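Local coordinates for protein type-2Ba cytolytic delta-endotoxin (Bacillus thuringiensis serovar israelensis, PDB 2RCI) that probably kills the larvae of dipteran insects by forming pores in the epithelial cell membrane of their midgut, at residues N11-V16 with Y136-S141; A22-L27 with R149-L154. One frame throughout, in Å; residues are numbered along the deposited sequence.

In the fold
Two ways of building on a β-strand meet here in the α/β fold of a cytolytic toxin, whose sheet lies between two helical layers. In interaction 1, strand 11-15 is bonded alongside strand 132-142 by main-chain hydrogen bonds, a partly buried contact near the centre of the chain. Interaction 2 is wholly buried and rests on van der Waals packing between its two segments: helix 21-31, the next element after strand 11-15, lies over strand 150-162. Their centres are about 11 Å apart. The successive antiparallel strands 132-142 and 150-162 join them, F140 probably accepting a bond from L154, while F14 and S141 pack directly against A24 of the helix.

Interaction 1 of 2, residues N11-V16 with Y136-S141; sequences NEIFYV and YKILFS
Five main-chain hydrogen bonds bind strand 11-15 to strand 132-142, the only parallel pair in the mixed sheet. The first is nearly straight: N11 N gives its hydrogen to K137 O at 2.7 Å, with 173° at the proton. N11 then returns a carbonyl, N11 O, to L139 N at 2.9 Å. I13 N reaches L139 O at 2.8 Å, and I13 O accepts from S141 N at 3.0 Å with the donor in the carbonyl plane. Y15 N closes the series on S141 O at 2.8 Å, nearly along the C=O axis, whereas the other two carbonyls, K137 O and N11 O, and also L139 O, have their donors above the plane. N11 and I13 each bond the residues flanking their partners, I138 and F140, the pattern of parallel strands.

Beyond the backbone, packing gathers on the face carrying N11, I13, I138 and F140. I13 is its pivot: with chi2 at 141°, turned from the fully anti position, its CD1 lies 3.5 Å from I138 CG2 and 3.7 Å from F140 CE1. I138 CG2 itself sits over one face of the F140 ring, toward the rim, and I138 CG1 meets the edge of the Y136 ring. The hydroxyl of Y136 is bonded to Q116. This face lies against helix 96-110, touched by I13 and I138, while E12, F14, L139 and S141 look toward helix 21-31, so the pair runs between two helical layers. At the end, V16 CG1 rests 3.6 Å from S141 O.

The pairing therefore depends mainly on peptide groups, and I13, I138 and F140 add an apolar cluster on one face.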
loop_
_atom_site.group_PDB
_atom_site.type_symbol
_atom_site.label_atom_id
_atom_site.label_comp_id
_atom_site.label_asym_id
_atom_site.label_seq_id
_atom_site.Cartn_x
_atom_site.Cartn_y
_atom_site.Cartn_z
ATOM N N ASN A 11 -1.946 -4.988 5.014
ATOM C CA ASN A 11 -2.549 -4.144 6.045
ATOM C C ASN A 11 -3.815 -3.568 5.400
ATOM O O ASN A 11 -3.742 -2.730 4.508
ATOM C CB ASN A 11 -1.607 -3.016 6.493
ATOM C CG ASN A 11 -2.034 -2.385 7.829
ATOM O OD1 ASN A 11 -3.154 -2.585 8.261
ATOM N ND2 ASN A 11 -1.099 -1.708 8.528
ATOM N N GLU A 12 -4.967 -4.061 5.831
ATOM C CA GLU A 12 -6.216 -3.720 5.146
ATOM C C GLU A 12 -6.841 -2.476 5.744
ATOM O O GLU A 12 -6.999 -2.358 6.968
ATOM C CB GLU A 12 -7.187 -4.886 5.215
ATOM C CG GLU A 12 -6.695 -6.178 4.497
ATOM C CD GLU A 12 -7.585 -7.372 4.809
ATOM O OE1 GLU A 12 -8.661 -7.158 5.391
ATOM O OE2 GLU A 12 -7.231 -8.511 4.443
ATOM N N ILE A 13 -7.223 -1.543 4.876
ATOM C CA ILE A 13 -7.820 -0.290 5.326
ATOM C C ILE A 13 -9.113 -0.075 4.529
ATOM O O ILE A 13 -9.089 0.159 3.307
ATOM C CB ILE A 13 -6.830 0.885 5.175
ATOM C CG1 ILE A 13 -5.619 0.672 6.087
ATOM C CG2 ILE A 13 -7.488 2.246 5.492
ATOM C CD1 ILE A 13 -4.375 1.086 5.442
ATOM N N PHE A 14 -10.235 -0.182 5.233
ATOM C CA PHE A 14 -11.537 -0.123 4.607
ATOM C C PHE A 14 -12.018 1.303 4.815
ATOM O O PHE A 14 -12.040 1.807 5.956
ATOM C CB PHE A 14 -12.515 -1.134 5.252
ATOM C CG PHE A 14 -12.181 -2.603 5.006
ATOM C CD1 PHE A 14 -12.956 -3.368 4.157
ATOM C CD2 PHE A 14 -11.149 -3.231 5.712
ATOM C CE1 PHE A 14 -12.680 -4.739 3.942
ATOM C CE2 PHE A 14 -10.846 -4.593 5.503
ATOM C CZ PHE A 14 -11.618 -5.338 4.615
ATOM N N TYR A 15 -12.298 1.989 3.720
ATOM C CA TYR A 15 -12.992 3.258 3.789
ATOM C C TYR A 15 -14.248 3.105 2.926
ATOM O O TYR A 15 -14.310 3.574 1.794
ATOM C CB TYR A 15 -12.080 4.397 3.329
ATOM C CG TYR A 15 -12.588 5.761 3.716
ATOM C CD1 TYR A 15 -12.196 6.353 4.918
ATOM C CD2 TYR A 15 -13.438 6.485 2.862
ATOM C CE1 TYR A 15 -12.663 7.624 5.280
ATOM C CE2 TYR A 15 -13.914 7.752 3.228
ATOM C CZ TYR A 15 -13.535 8.313 4.426
ATOM O OH TYR A 15 -14.004 9.588 4.798
ATOM N N VAL A 16 -15.244 2.401 3.475
ATOM C CA VAL A 16 -16.486 2.090 2.741
ATOM C C VAL A 16 -17.688 2.192 3.698
ATOM O O VAL A 16 -17.524 2.076 4.925
ATOM C CB VAL A 16 -16.457 0.639 2.096
ATOM C CG1 VAL A 16 -15.216 0.438 1.189
ATOM C CG2 VAL A 16 -16.476 -0.449 3.189
ATOM N N TYR A 136 6.373 -4.300 2.557
ATOM C CA TYR A 136 5.264 -3.777 3.343
ATOM C C TYR A 136 4.092 -3.661 2.377
ATOM O O TYR A 136 4.234 -3.096 1.273
ATOM C CB TYR A 136 5.604 -2.401 3.907
ATOM C CG TYR A 136 4.661 -1.980 5.023
ATOM C CD1 TYR A 136 5.026 -2.102 6.364
ATOM C CD2 TYR A 136 3.388 -1.476 4.729
ATOM C CE1 TYR A 136 4.138 -1.739 7.386
ATOM C CE2 TYR A 136 2.512 -1.101 5.725
ATOM C CZ TYR A 136 2.888 -1.228 7.055
ATOM O OH TYR A 136 2.001 -0.856 8.035
ATOM N N LYS A 137 2.952 -4.197 2.800
ATOM C CA LYS A 137 1.780 -4.300 1.913
ATOM C C LYS A 137 0.544 -3.728 2.548
ATOM O O LYS A 137 0.247 -4.011 3.712
ATOM C CB LYS A 137 1.513 -5.740 1.500
ATOM C CG LYS A 137 2.636 -6.313 0.620
ATOM C CD LYS A 137 2.354 -7.767 0.223
ATOM C CE LYS A 137 2.404 -8.783 1.410
ATOM N NZ LYS A 137 3.511 -8.630 2.397
ATOM N N ILE A 138 -0.164 -2.920 1.759
ATOM C CA ILE A 138 -1.367 -2.218 2.210
ATOM C C ILE A 138 -2.462 -2.492 1.177
ATOM O O ILE A 138 -2.164 -2.628 -0.018
ATOM C CB ILE A 138 -1.148 -0.699 2.233
ATOM C CG1 ILE A 138 0.020 -0.313 3.166
ATOM C CG2 ILE A 138 -2.438 0.024 2.669
ATOM C CD1 ILE A 138 0.498 1.149 2.963
ATOM N N LEU A 139 -3.708 -2.597 1.620
ATOM C CA LEU A 139 -4.825 -2.713 0.653
ATOM C C LEU A 139 -5.965 -1.811 1.086
ATOM O O LEU A 139 -6.592 -2.031 2.147
ATOM C CB LEU A 139 -5.298 -4.163 0.476
ATOM C CG LEU A 139 -6.281 -4.457 -0.685
ATOM C CD1 LEU A 139 -6.192 -5.901 -1.153
ATOM C CD2 LEU A 139 -7.733 -4.048 -0.362
ATOM N N PHE A 140 -6.236 -0.797 0.264
ATOM C CA PHE A 140 -7.366 0.091 0.500
ATOM C C PHE A 140 -8.606 -0.331 -0.274
ATOM O O PHE A 140 -8.515 -0.617 -1.488
ATOM C CB PHE A 140 -7.060 1.522 0.034
ATOM C CG PHE A 140 -5.923 2.174 0.744
ATOM C CD1 PHE A 140 -6.125 2.799 1.973
ATOM C CD2 PHE A 140 -4.656 2.216 0.156
ATOM C CE1 PHE A 140 -5.048 3.416 2.659
ATOM C CE2 PHE A 140 -3.573 2.844 0.812
ATOM C CZ PHE A 140 -3.780 3.460 2.064
ATOM N N SER A 141 -9.742 -0.394 0.423
ATOM C CA SER A 141 -11.044 -0.466 -0.239
ATOM C C SER A 141 -11.719 0.887 -0.033
ATOM O O SER A 141 -11.715 1.429 1.071
ATOM C CB SER A 141 -11.899 -1.600 0.324
ATOM O OG SER A 141 -11.268 -2.864 0.149
#

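Interaction 2 of 2, residues A22-L27 with R149-L154; sequences AQAIRL and RFMAIL
The carboxamide of Q23 is the flat group closest to this contact. Q23 NE2 donates to Q191 OE1 and A192 O at the end of strand 177-192, two bonds that should hold the amide in its orientation. Across the two segments it is the methylenes behind the amide, Q23 CB and CG, that meet M151. Q191 OE1 also accepts from NH2 of R26, whose charge is paired with D194, so a polar network borders the apolar contact.

M151 carries the first half of that contact. Its chain runs straight out from the strand, CG anti to the backbone N, and bends only at the last torsion, chi3 -65°, so that sulfur and methyl are laid against the helix. M151 SD is 3.6 Å from A24 N, a packing contact, and 3.8 Å from A24 CB; it also lies 3.9 Å from Q23 CG. M151 CE rests against both residues, 3.9 Å from A24 N and close to Q23 CB.

L27, one turn on from Q23, carries the second half and crosses I153 obliquely. L27 CD1 presses on I153 CG1 at 3.5 Å, tighter than usual van der Waals contact, and L27 CB lies 3.7 Å from the same I153 CG1. A folded chi2 of -61° also brings I153 CD1 to 3.8 Å from L27 CD1.

The short helical and strand axes pass 9.8 Å apart at 34°, the spacing of a helix layer on a sheet. I153 also touches L139 and S141 of strand 132-142 and V189 of strand 177-192, while A152 points the other way and L154 packs on helix 74-89 of the second layer.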
loop_
_atom_site.group_PDB
_atom_site.type_symbol
_atom_site.label_atom_id
_atom_site.label_comp_id
_atom_site.label_asym_id
_atom_site.label_seq_id
_atom_site.Cartn_x
_atom_site.Cartn_y
_atom_site.Cartn_z
ATOM N N ALA A 22 -19.335 -6.237 2.335
ATOM C CA ALA A 22 -19.296 -7.547 1.648
ATOM C C ALA A 22 -18.396 -7.485 0.406
ATOM O O ALA A 22 -17.520 -8.324 0.218
ATOM C CB ALA A 22 -20.711 -7.975 1.246
ATOM N N GLN A 23 -18.645 -6.495 -0.447
ATOM C CA GLN A 23 -17.901 -6.328 -1.702
ATOM C C GLN A 23 -16.412 -6.069 -1.446
ATOM O O GLN A 23 -15.529 -6.630 -2.110
ATOM C CB GLN A 23 -18.509 -5.185 -2.522
ATOM C CG GLN A 23 -17.761 -4.898 -3.847
ATOM C CD GLN A 23 -18.646 -4.185 -4.858
ATOM O OE1 GLN A 23 -19.652 -3.563 -4.494
ATOM N NE2 GLN A 23 -18.277 -4.283 -6.137
ATOM N N ALA A 24 -16.137 -5.204 -0.478
ATOM C CA ALA A 24 -14.752 -4.956 -0.039
ATOM C C ALA A 24 -14.025 -6.229 0.424
ATOM O O ALA A 24 -12.868 -6.454 0.074
ATOM C CB ALA A 24 -14.732 -3.894 1.044
ATOM N N ILE A 25 -14.717 -7.071 1.193
ATOM C CA ILE A 25 -14.137 -8.313 1.675
ATOM C C ILE A 25 -13.828 -9.233 0.496
ATOM O O ILE A 25 -12.744 -9.826 0.440
ATOM C CB ILE A 25 -15.088 -9.038 2.701
ATOM C CG1 ILE A 25 -15.166 -8.250 4.010
ATOM C CG2 ILE A 25 -14.624 -10.502 2.964
ATOM C CD1 ILE A 25 -16.386 -8.605 4.891
ATOM N N ARG A 26 -14.778 -9.337 -0.437
ATOM C CA ARG A 26 -14.635 -10.224 -1.596
ATOM C C ARG A 26 -13.379 -9.824 -2.395
ATOM O O ARG A 26 -12.508 -10.668 -2.693
ATOM C CB ARG A 26 -15.876 -10.154 -2.507
ATOM C CG ARG A 26 -15.745 -11.106 -3.719
ATOM C CD ARG A 26 -16.943 -11.111 -4.609
ATOM N NE ARG A 26 -17.111 -9.882 -5.380
ATOM C CZ ARG A 26 -18.032 -8.964 -5.119
ATOM N NH1 ARG A 26 -18.874 -9.112 -4.090
ATOM N NH2 ARG A 26 -18.121 -7.896 -5.891
ATOM N N LEU A 27 -13.294 -8.523 -2.701
ATOM C CA LEU A 27 -12.209 -7.988 -3.543
ATOM C C LEU A 27 -10.842 -8.049 -2.857
ATOM O O LEU A 27 -9.851 -8.364 -3.484
ATOM C CB LEU A 27 -12.544 -6.592 -4.060
ATOM C CG LEU A 27 -13.799 -6.471 -4.960
ATOM C CD1 LEU A 27 -14.176 -5.009 -5.246
ATOM C CD2 LEU A 27 -13.665 -7.259 -6.291
ATOM N N ARG A 149 -20.988 5.206 -8.463
ATOM C CA ARG A 149 -21.548 3.871 -8.654
ATOM C C ARG A 149 -20.529 2.731 -8.461
ATOM O O ARG A 149 -20.822 1.566 -8.799
ATOM C CB ARG A 149 -22.179 3.827 -10.076
ATOM C CG ARG A 149 -23.049 2.636 -10.409
ATOM N N PHE A 150 -19.344 3.063 -7.919
ATOM C CA PHE A 150 -18.211 2.131 -7.902
ATOM C C PHE A 150 -17.555 1.958 -6.544
ATOM O O PHE A 150 -17.666 2.837 -5.675
ATOM C CB PHE A 150 -17.113 2.603 -8.871
ATOM C CG PHE A 150 -17.584 2.736 -10.273
ATOM C CD1 PHE A 150 -17.533 1.643 -11.126
ATOM C CD2 PHE A 150 -18.121 3.947 -10.737
ATOM C CE1 PHE A 150 -18.003 1.737 -12.445
ATOM C CE2 PHE A 150 -18.573 4.054 -12.057
ATOM C CZ PHE A 150 -18.509 2.935 -12.909
ATOM N N MET A 151 -16.879 0.825 -6.369
ATOM C CA MET A 151 -15.850 0.719 -5.300
ATOM C C MET A 151 -14.472 0.682 -5.935
ATOM O O MET A 151 -14.300 0.032 -6.966
ATOM C CB MET A 151 -16.044 -0.537 -4.480
ATOM C CG MET A 151 -14.997 -0.746 -3.370
ATOM S SD MET A 151 -15.441 -2.145 -2.307
ATOM C CE MET A 151 -16.962 -1.575 -1.548
ATOM N N ALA A 152 -13.503 1.352 -5.320
ATOM C CA ALA A 152 -12.127 1.304 -5.789
ATOM C C ALA A 152 -11.306 0.441 -4.813
ATOM O O ALA A 152 -11.444 0.539 -3.588
ATOM C CB ALA A 152 -11.548 2.716 -5.914
ATOM N N ILE A 153 -10.462 -0.405 -5.376
ATOM C CA ILE A 153 -9.568 -1.270 -4.616
ATOM C C ILE A 153 -8.142 -0.917 -5.047
ATOM O O ILE A 153 -7.806 -0.913 -6.252
ATOM C CB ILE A 153 -9.841 -2.758 -4.937
ATOM C CG1 ILE A 153 -11.310 -3.135 -4.666
ATOM C CG2 ILE A 153 -8.908 -3.669 -4.152
ATOM C CD1 ILE A 153 -11.782 -2.959 -3.195
ATOM N N LEU A 154 -7.313 -0.591 -4.063
ATOM C CA LEU A 154 -5.940 -0.154 -4.300
ATOM C C LEU A 154 -4.958 -0.987 -3.448
ATOM O O LEU A 154 -4.690 -0.635 -2.281
ATOM C CB LEU A 154 -5.830 1.353 -3.994
ATOM C CG LEU A 154 -4.459 2.057 -4.036
ATOM C CD1 LEU A 154 -3.575 1.614 -5.198
ATOM C CD2 LEU A 154 -4.713 3.596 -4.098
#